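ABC-type branched-chain amino acid transport systems periplasmic component-like protein (Thermomonospora curvata, PDB 4N03) probably serves as the substrate-binding component of an ABC transporter for fatty acids, and holds a palmitic acid molecule in this crystal form. Local coordinates at residues A130-A134 against D179-S183; T146-V150 against Q399-G403. All coordinates share one frame; numbering follows the deposited sequence.

Along the chain the segments alternate: 130-134, then 146-150, then 179-183 and finally 399-403, so interactions 1 and 2 interlock instead of nesting. Their centres lie about 8 Å apart on one side of the chain's centre, and both reach the palmitic acid. Interaction 1 sets the loop after strand 126-129, the last of the four-stranded parallel sheet, against the start of helix 179-195; interaction 2 sets the start of helix 148-161 against the C-terminal loop after helix 393-397. Backbone bonds tie them together, Trp131 O with Tyr148 N and Thr133 O with Gly403 N. Trp131, Tyr148 and Tyr180 touch the fatty acid, while the C-terminal loop lies behind them, packed on helix 148-161.

Interaction 1. Residues A130-A134 against D179-S183; sequences AWTTA and DYGGS. With PLM (palmitic acid), chain B.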
ATOM      1  N   ALA A 130      -1.144  -3.672   0.693  1.00 10.64           N
ATOM      2  CA  ALA A 130      -0.172  -4.710   0.588  1.00 10.68           C
ATOM      3  C   ALA A 130       0.108  -4.913  -0.901  1.00 10.70           C
ATOM      4  O   ALA A 130      -0.825  -4.936  -1.688  1.00 11.66           O
ATOM      5  CB  ALA A 130      -0.686  -5.978   1.177  1.00 12.13           C
ATOM      6  N   TRP A 131       1.353  -4.993  -1.268  1.00  9.20           N
ATOM      7  CA  TRP A 131       1.721  -4.957  -2.665  1.00  9.53           C
ATOM      8  C   TRP A 131       2.663  -6.081  -3.112  1.00  9.31           C
ATOM      9  O   TRP A 131       3.362  -5.964  -4.086  1.00  9.71           O
ATOM     10  CB  TRP A 131       2.213  -3.546  -3.037  1.00  9.30           C
ATOM     11  CG  TRP A 131       1.127  -2.539  -2.872  1.00  9.33           C
ATOM     12  CD1 TRP A 131       0.146  -2.351  -3.753  1.00 10.49           C
ATOM     13  CD2 TRP A 131       0.797  -1.722  -1.717  1.00  9.12           C
ATOM     14  NE1 TRP A 131      -0.773  -1.441  -3.294  1.00 10.22           N
ATOM     15  CE2 TRP A 131      -0.403  -1.069  -2.010  1.00 10.00           C
ATOM     16  CE3 TRP A 131       1.377  -1.519  -0.469  1.00  9.69           C
ATOM     17  CZ2 TRP A 131      -1.013  -0.181  -1.116  1.00 10.53           C
ATOM     18  CZ3 TRP A 131       0.783  -0.640   0.398  1.00 10.96           C
ATOM     19  CH2 TRP A 131      -0.391   0.020   0.075  1.00 11.59           C
ATOM     20  N   THR A 132       2.646  -7.183  -2.374  1.00  9.00           N
ATOM     21  CA  THR A 132       3.367  -8.337  -2.808  1.00  8.74           C
ATOM     22  C   THR A 132       2.749  -8.953  -4.063  1.00  9.16           C
ATOM     23  O   THR A 132       1.543  -9.042  -4.237  1.00  9.21           O
ATOM     24  CB  THR A 132       3.420  -9.373  -1.679  1.00  8.98           C
ATOM     25  OG1 THR A 132       4.233 -10.474  -2.097  1.00  9.93           O
ATOM     26  CG2 THR A 132       2.072  -9.927  -1.280  1.00 10.36           C
ATOM     27  N   THR A 133       3.620  -9.541  -4.902  1.00  9.40           N
ATOM     28  CA  THR A 133       3.184 -10.346  -6.030  1.00  9.44           C
ATOM     29  C   THR A 133       2.498 -11.624  -5.562  1.00  8.79           C
ATOM     30  O   THR A 133       1.757 -12.230  -6.344  1.00  9.08           O
ATOM     31  CB  THR A 133       4.373 -10.705  -6.918  1.00  9.47           C
ATOM     32  OG1 THR A 133       5.401 -11.307  -6.121  1.00  9.53           O
ATOM     33  CG2 THR A 133       4.926  -9.469  -7.562  1.00  8.90           C
ATOM     34  N   ALA A 134       2.672 -11.999  -4.295  1.00  8.73           N
ATOM     35  CA  ALA A 134       1.999 -13.161  -3.792  1.00  9.83           C
ATOM     36  C   ALA A 134       0.492 -13.018  -3.772  1.00  8.94           C
ATOM     37  O   ALA A 134      -0.214 -13.990  -3.601  1.00 11.38           O
ATOM     38  CB  ALA A 134       2.554 -13.543  -2.436  1.00 11.30           C
ATOM     39  N   ASP A 179       6.651 -12.141   2.336  1.00  9.99           N
ATOM     40  CA  ASP A 179       5.956 -11.592   1.172  1.00 12.32           C
ATOM     41  C   ASP A 179       6.275 -10.178   0.806  1.00 10.73           C
ATOM     42  O   ASP A 179       6.289  -9.815  -0.372  1.00 10.91           O
ATOM     43  CB  ASP A 179       4.400 -11.542   1.463  1.00 15.34           C
ATOM     44  CG  ASP A 179       3.704 -12.818   1.194  1.00 14.89           C
ATOM     45  OD1 ASP A 179       4.357 -13.840   0.827  1.00 17.86           O
ATOM     46  OD2 ASP A 179       2.507 -12.874   1.355  1.00 22.31           O
ATOM     47  N   TYR A 180       6.399  -9.301   1.811  1.00 10.28           N
ATOM     48  CA  TYR A 180       6.632  -7.871   1.537  1.00  9.37           C
ATOM     49  C   TYR A 180       8.114  -7.671   1.191  1.00  8.91           C
ATOM     50  O   TYR A 180       8.446  -7.348   0.048  1.00  9.02           O
ATOM     51  CB  TYR A 180       6.174  -7.018   2.738  1.00  9.98           C
ATOM     52  CG  TYR A 180       6.735  -5.627   2.842  1.00 10.13           C
ATOM     53  CD1 TYR A 180       7.104  -4.862   1.752  1.00  9.91           C
ATOM     54  CD2 TYR A 180       6.840  -5.025   4.085  1.00 10.94           C
ATOM     55  CE1 TYR A 180       7.598  -3.568   1.892  1.00 10.03           C
ATOM     56  CE2 TYR A 180       7.278  -3.722   4.236  1.00 11.18           C
ATOM     57  CZ  TYR A 180       7.662  -3.001   3.162  1.00 10.21           C
ATOM     58  OH  TYR A 180       8.115  -1.692   3.281  1.00 11.29           O
ATOM     59  N   GLY A 181       9.006  -7.847   2.153  1.00  8.87           N
ATOM     60  CA  GLY A 181      10.397  -7.564   1.885  1.00  9.45           C
ATOM     61  C   GLY A 181      10.989  -8.436   0.813  1.00  9.22           C
ATOM     62  O   GLY A 181      11.821  -7.993   0.052  1.00  9.75           O
ATOM     63  N   GLY A 182      10.542  -9.700   0.775  1.00  9.42           N
ATOM     64  CA  GLY A 182      11.030 -10.642  -0.223  1.00  9.61           C
ATOM     65  C   GLY A 182      10.614 -10.270  -1.618  1.00  9.92           C
ATOM     66  O   GLY A 182      11.367 -10.483  -2.568  1.00  9.95           O
ATOM     67  N   SER A 183       9.418  -9.715  -1.794  1.00  9.57           N
ATOM     68  CA  SER A 183       8.993  -9.241  -3.102  1.00  9.35           C
ATOM     69  C   SER A 183       9.816  -8.042  -3.528  1.00  8.88           C
ATOM     70  O   SER A 183      10.274  -7.941  -4.656  1.00  8.89           O
ATOM     71  CB  SER A 183       7.504  -8.966  -3.098  1.00  9.08           C
ATOM     72  OG  SER A 183       7.038  -8.417  -4.305  1.00 10.41           O
TER
HETATM   73  C1  PLM B 601       3.196  -5.185   3.785  1.00 10.49           C
HETATM   74  O1  PLM B 601       2.972  -5.315   2.553  1.00 10.86           O
HETATM   75  O2  PLM B 601       3.061  -6.095   4.632  1.00 11.00           O
HETATM   76  C2  PLM B 601       3.480  -3.798   4.314  1.00 12.83           C
HETATM   77  C3  PLM B 601       2.081  -3.062   4.488  1.00 15.04           C
HETATM   78  C4  PLM B 601       2.219  -1.590   4.802  1.00 15.32           C
HETATM   79  C5  PLM B 601       0.907  -0.921   5.026  1.00 17.12           C
HETATM   80  C6  PLM B 601       0.889   0.605   5.257  1.00 17.77           C
HETATM   81  C7  PLM B 601       0.703   1.338   3.934  1.00 19.80           C
HETATM   82  C8  PLM B 601       0.858   2.833   3.986  1.00 22.46           C
HETATM   83  C9  PLM B 601       0.374   3.581   2.757  1.00 24.37           C
HETATM   84  CA  PLM B 601       1.440   3.800   1.658  1.00 23.22           C
HETATM   85  CB  PLM B 601       0.699   4.302   0.355  1.00 24.01           C
HETATM   86  CC  PLM B 601       1.073   3.431  -0.880  1.00 19.31           C
HETATM   87  CD  PLM B 601       0.061   3.473  -2.006  1.00 17.40           C
HETATM   88  CE  PLM B 601       0.353   2.613  -3.229  0.50 18.73           C
HETATM   89  CF  PLM B 601      -0.949   2.245  -3.956  0.50 20.51           C
HETATM   90  CG  PLM B 601      -1.437   3.285  -4.949  0.50 21.00           C
HETATM   91  O   HOH W   1       7.880 -10.234  -6.219  1.00 10.19           O
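With its OG1 anti to the backbone N (chi1 -176°), Thr132 reaches the first turn of helix 179-195, where Asp179, with CG anti to its own carbonyl carbon (chi1 -84°), sets its carboxylate beside the Ala134 methyl. Thr132 OG1 donates to Asp179 O at 2.8 Å, coming from above the carbonyl plane. The same OG1 accepts from Ala134 N at 3.1 Å, nearly straight at 167°, which closes an ST turn, so two bonds fix the hydroxyl. Asp179 OD1 lies 3.7 Å from Ala134 CB, and Thr132 CG2 packs against Asp179 CB. In this periplasmic binding protein fold, the contact joins the loop leaving strand 126-129 of one sheet to the helix that follows strand 170-176 of the other. Further along, a water links Thr133 OG1 (2.7 Å) and Ser183 OG (2.8 Å); Thr133 OG1 is also bonded to Thr404 O. On the ligand side, the Tyr180 ring lays a face on palmitic acid C2, 3.6 Å from CD2, with its hydroxyl bonded to Ala230 O. Near the far end of the fatty acid, CE sits 3.6 Å above the Trp131 ring plane, offset toward the rim. Trp131 NE1 bonds to Thr144 OG1.

Interaction 2. Residues T146-V150 against Q399-G403; sequences TTYDV and QVPVG. With PLM (palmitic acid), chain B.
Val400 and Pro401 of the C-terminal loop lie against the first turn of helix 148-161, close to the fatty acid site of this periplasmic binding protein of the leucine-binding protein family. Across the contact the touches are van der Waals. Val150 and Val400 cross at about a right angle, their CG2 methyls 4.1 Å apart. The other branch of Val400, CG1, stands anti to the backbone N and reaches Thr147, coming within 4.0 Å of OG1. Asp149 and Pro401 approach from opposite directions, and Asp149 OD2 lies 3.6 Å from CD of the proline ring.

The polar bonds run within residues 146-150. Thr147 sits at the N-cap position, yet its hydroxyl turns to Asp149: OG1 donates to OD1 at 2.7 Å, nearly along the C-O axis. Val150 N gives OD1 a second bond at 2.9 Å, from the anti side and tilted out of the carboxylate plane, with a bent N-H...O angle of 135°. Asp149 holds its CG between the backbone N and the carbonyl carbon (chi1 50°), which folds the carboxylate back over the helix start to meet both donors. Its other oxygen, OD2, is bonded to Tyr398 OH, just ahead of the loop. Were Asp149 replaced by an alanine, the Thr147 hydroxyl, Val150 N and Tyr398 OH would probably lose their carboxylate partner, and a gap would probably open beside Pro401.

The ligand is met by the neighbouring Tyr148, whose ring also meets that of Tyr180. Tyr84 OH and Ser109 OG bond to the palmitic acid as well. The head-group oxygen O1 lies in the plane of the Tyr148 ring, at its edge, and takes a 2.5 Å hydrogen bond from Tyr148 OH.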
ATOM      1  N   THR A 146       1.432  -0.521  -8.160  1.00  9.11           N
ATOM      2  CA  THR A 146       2.514  -1.422  -8.530  1.00  8.88           C
ATOM      3  C   THR A 146       2.691  -2.492  -7.461  1.00  9.25           C
ATOM      4  O   THR A 146       2.208  -2.360  -6.315  1.00  9.79           O
ATOM      5  CB  THR A 146       3.825  -0.620  -8.585  1.00 10.23           C
ATOM      6  OG1 THR A 146       3.914   0.043  -7.316  1.00 10.21           O
ATOM      7  CG2 THR A 146       3.854   0.395  -9.694  1.00 10.84           C
ATOM      8  N   THR A 147       3.413  -3.549  -7.803  1.00  8.80           N
ATOM      9  CA  THR A 147       3.935  -4.474  -6.825  1.00  8.70           C
ATOM     10  C   THR A 147       5.315  -4.058  -6.358  1.00  8.58           C
ATOM     11  O   THR A 147       6.004  -3.269  -7.000  1.00  8.91           O
ATOM     12  CB  THR A 147       3.915  -5.897  -7.392  1.00  9.26           C
ATOM     13  OG1 THR A 147       4.509  -5.935  -8.686  1.00  9.43           O
ATOM     14  CG2 THR A 147       2.506  -6.393  -7.460  1.00 10.91           C
ATOM     15  N   TYR A 148       5.737  -4.618  -5.227  1.00  8.26           N
ATOM     16  CA  TYR A 148       6.947  -4.159  -4.574  1.00  8.61           C
ATOM     17  C   TYR A 148       8.196  -4.292  -5.400  1.00  8.09           C
ATOM     18  O   TYR A 148       9.125  -3.515  -5.342  1.00  8.47           O
ATOM     19  CB  TYR A 148       7.162  -4.900  -3.278  1.00  9.21           C
ATOM     20  CG  TYR A 148       6.223  -4.538  -2.174  1.00  8.48           C
ATOM     21  CD1 TYR A 148       5.997  -3.201  -1.777  1.00  8.79           C
ATOM     22  CD2 TYR A 148       5.518  -5.504  -1.516  1.00  8.63           C
ATOM     23  CE1 TYR A 148       5.136  -2.894  -0.736  1.00  9.30           C
ATOM     24  CE2 TYR A 148       4.670  -5.188  -0.467  1.00  8.72           C
ATOM     25  CZ  TYR A 148       4.483  -3.868  -0.071  1.00  8.53           C
ATOM     26  OH  TYR A 148       3.648  -3.487   0.963  1.00 10.38           O
ATOM     27  N   ASP A 149       8.289  -5.414  -6.142  1.00  8.14           N
ATOM     28  CA  ASP A 149       9.393  -5.687  -7.050  1.00  8.75           C
ATOM     29  C   ASP A 149       9.532  -4.622  -8.119  1.00  8.65           C
ATOM     30  O   ASP A 149      10.601  -4.097  -8.330  1.00  8.87           O
ATOM     31  CB  ASP A 149       9.358  -7.098  -7.619  1.00  8.64           C
ATOM     32  CG  ASP A 149       8.047  -7.558  -8.213  1.00  9.45           C
ATOM     33  OD1 ASP A 149       7.063  -6.781  -8.253  1.00  9.82           O
ATOM     34  OD2 ASP A 149       8.019  -8.752  -8.620  1.00  9.76           O
ATOM     35  N   VAL A 150       8.416  -4.306  -8.781  1.00  8.76           N
ATOM     36  CA  VAL A 150       8.419  -3.258  -9.777  1.00  9.01           C
ATOM     37  C   VAL A 150       8.840  -1.929  -9.186  1.00  8.51           C
ATOM     38  O   VAL A 150       9.615  -1.203  -9.815  1.00  8.76           O
ATOM     39  CB  VAL A 150       7.003  -3.148 -10.399  1.00  9.59           C
ATOM     40  CG1 VAL A 150       6.780  -1.851 -11.189  1.00 11.03           C
ATOM     41  CG2 VAL A 150       6.743  -4.379 -11.264  1.00 10.63           C
ATOM     42  N   GLN A 399       9.404  -9.826 -15.834  1.00  9.59           N
ATOM     43  CA  GLN A 399       8.376 -10.839 -15.635  1.00 10.22           C
ATOM     44  C   GLN A 399       7.918 -10.885 -14.213  1.00 10.28           C
ATOM     45  O   GLN A 399       8.672 -11.237 -13.320  1.00 11.51           O
ATOM     46  CB  GLN A 399       8.919 -12.216 -16.041  1.00 11.78           C
ATOM     47  CG  GLN A 399       9.457 -12.306 -17.421  1.00 16.21           C
ATOM     48  CD  GLN A 399       8.404 -11.951 -18.422  1.00 15.10           C
ATOM     49  OE1 GLN A 399       7.520 -12.789 -18.690  1.00 16.75           O
ATOM     50  NE2 GLN A 399       8.466 -10.762 -19.004  1.00 17.48           N
ATOM     51  N   VAL A 400       6.665 -10.476 -13.977  1.00  9.27           N
ATOM     52  CA  VAL A 400       6.173 -10.345 -12.630  1.00  9.43           C
ATOM     53  C   VAL A 400       5.592 -11.707 -12.227  1.00  9.46           C
ATOM     54  O   VAL A 400       4.720 -12.235 -12.913  1.00 10.64           O
ATOM     55  CB  VAL A 400       5.095  -9.240 -12.529  1.00  9.95           C
ATOM     56  CG1 VAL A 400       4.611  -9.131 -11.111  1.00 10.47           C
ATOM     57  CG2 VAL A 400       5.667  -7.911 -13.003  1.00 10.28           C
ATOM     58  N   PRO A 401       6.040 -12.283 -11.106  1.00  9.38           N
ATOM     59  CA  PRO A 401       5.467 -13.561 -10.692  1.00  9.79           C
ATOM     60  C   PRO A 401       4.038 -13.417 -10.228  1.00  9.17           C
ATOM     61  O   PRO A 401       3.631 -12.323  -9.736  1.00 10.00           O
ATOM     62  CB  PRO A 401       6.387 -14.009  -9.542  1.00 11.25           C
ATOM     63  CG  PRO A 401       6.913 -12.726  -9.006  1.00 10.91           C
ATOM     64  CD  PRO A 401       7.094 -11.840 -10.202  1.00 10.08           C
ATOM     65  N   VAL A 402       3.230 -14.449 -10.348  1.00  9.65           N
ATOM     66  CA  VAL A 402       1.837 -14.418 -10.082  1.00 10.74           C
ATOM     67  C   VAL A 402       1.486 -15.349  -8.959  1.00 10.13           C
ATOM     68  O   VAL A 402       1.502 -16.554  -9.116  1.00 14.88           O
ATOM     69  CB  VAL A 402       1.036 -14.774 -11.348  1.00 11.33           C
ATOM     70  CG1 VAL A 402      -0.452 -14.723 -11.027  1.00 11.95           C
ATOM     71  CG2 VAL A 402       1.365 -13.804 -12.468  1.00 13.47           C
ATOM     72  N   GLY A 403       1.202 -14.782  -7.777  1.00 10.55           N
ATOM     73  CA  GLY A 403       0.797 -15.564  -6.616  1.00 11.77           C
ATOM     74  C   GLY A 403       1.917 -16.119  -5.748  1.00 10.84           C
ATOM     75  O   GLY A 403       1.649 -16.809  -4.780  1.00 12.16           O
TER
HETATM   76  C1  PLM B 601       3.196  -5.185   3.785  1.00 10.49           C
HETATM   77  O1  PLM B 601       2.972  -5.315   2.553  1.00 10.86           O
HETATM   78  O2  PLM B 601       3.061  -6.095   4.632  1.00 11.00           O
HETATM   79  C2  PLM B 601       3.480  -3.798   4.314  1.00 12.83           C
HETATM   80  C3  PLM B 601       2.081  -3.062   4.488  1.00 15.04           C
HETATM   81  C4  PLM B 601       2.219  -1.590   4.802  1.00 15.32           C
HETATM   82  C5  PLM B 601       0.907  -0.921   5.026  1.00 17.12           C
HETATM   83  C6  PLM B 601       0.889   0.605   5.257  1.00 17.77           C
HETATM   84  C7  PLM B 601       0.703   1.338   3.934  1.00 19.80           C
HETATM   85  C8  PLM B 601       0.858   2.833   3.986  1.00 22.46           C
HETATM   86  C9  PLM B 601       0.374   3.581   2.757  1.00 24.37           C
HETATM   87  CA  PLM B 601       1.440   3.800   1.658  1.00 23.22           C
HETATM   88  CB  PLM B 601       0.699   4.302   0.355  1.00 24.01           C
HETATM   89  CC  PLM B 601       1.073   3.431  -0.880  1.00 19.31           C
HETATM   90  CD  PLM B 601       0.061   3.473  -2.006  1.00 17.40           C
HETATM   91  CE  PLM B 601       0.353   2.613  -3.229  0.50 18.73           C
HETATM   92  CF  PLM B 601      -0.949   2.245  -3.956  0.50 20.51           C
HETATM   93  CG  PLM B 601      -1.437   3.285  -4.949  0.50 21.00           C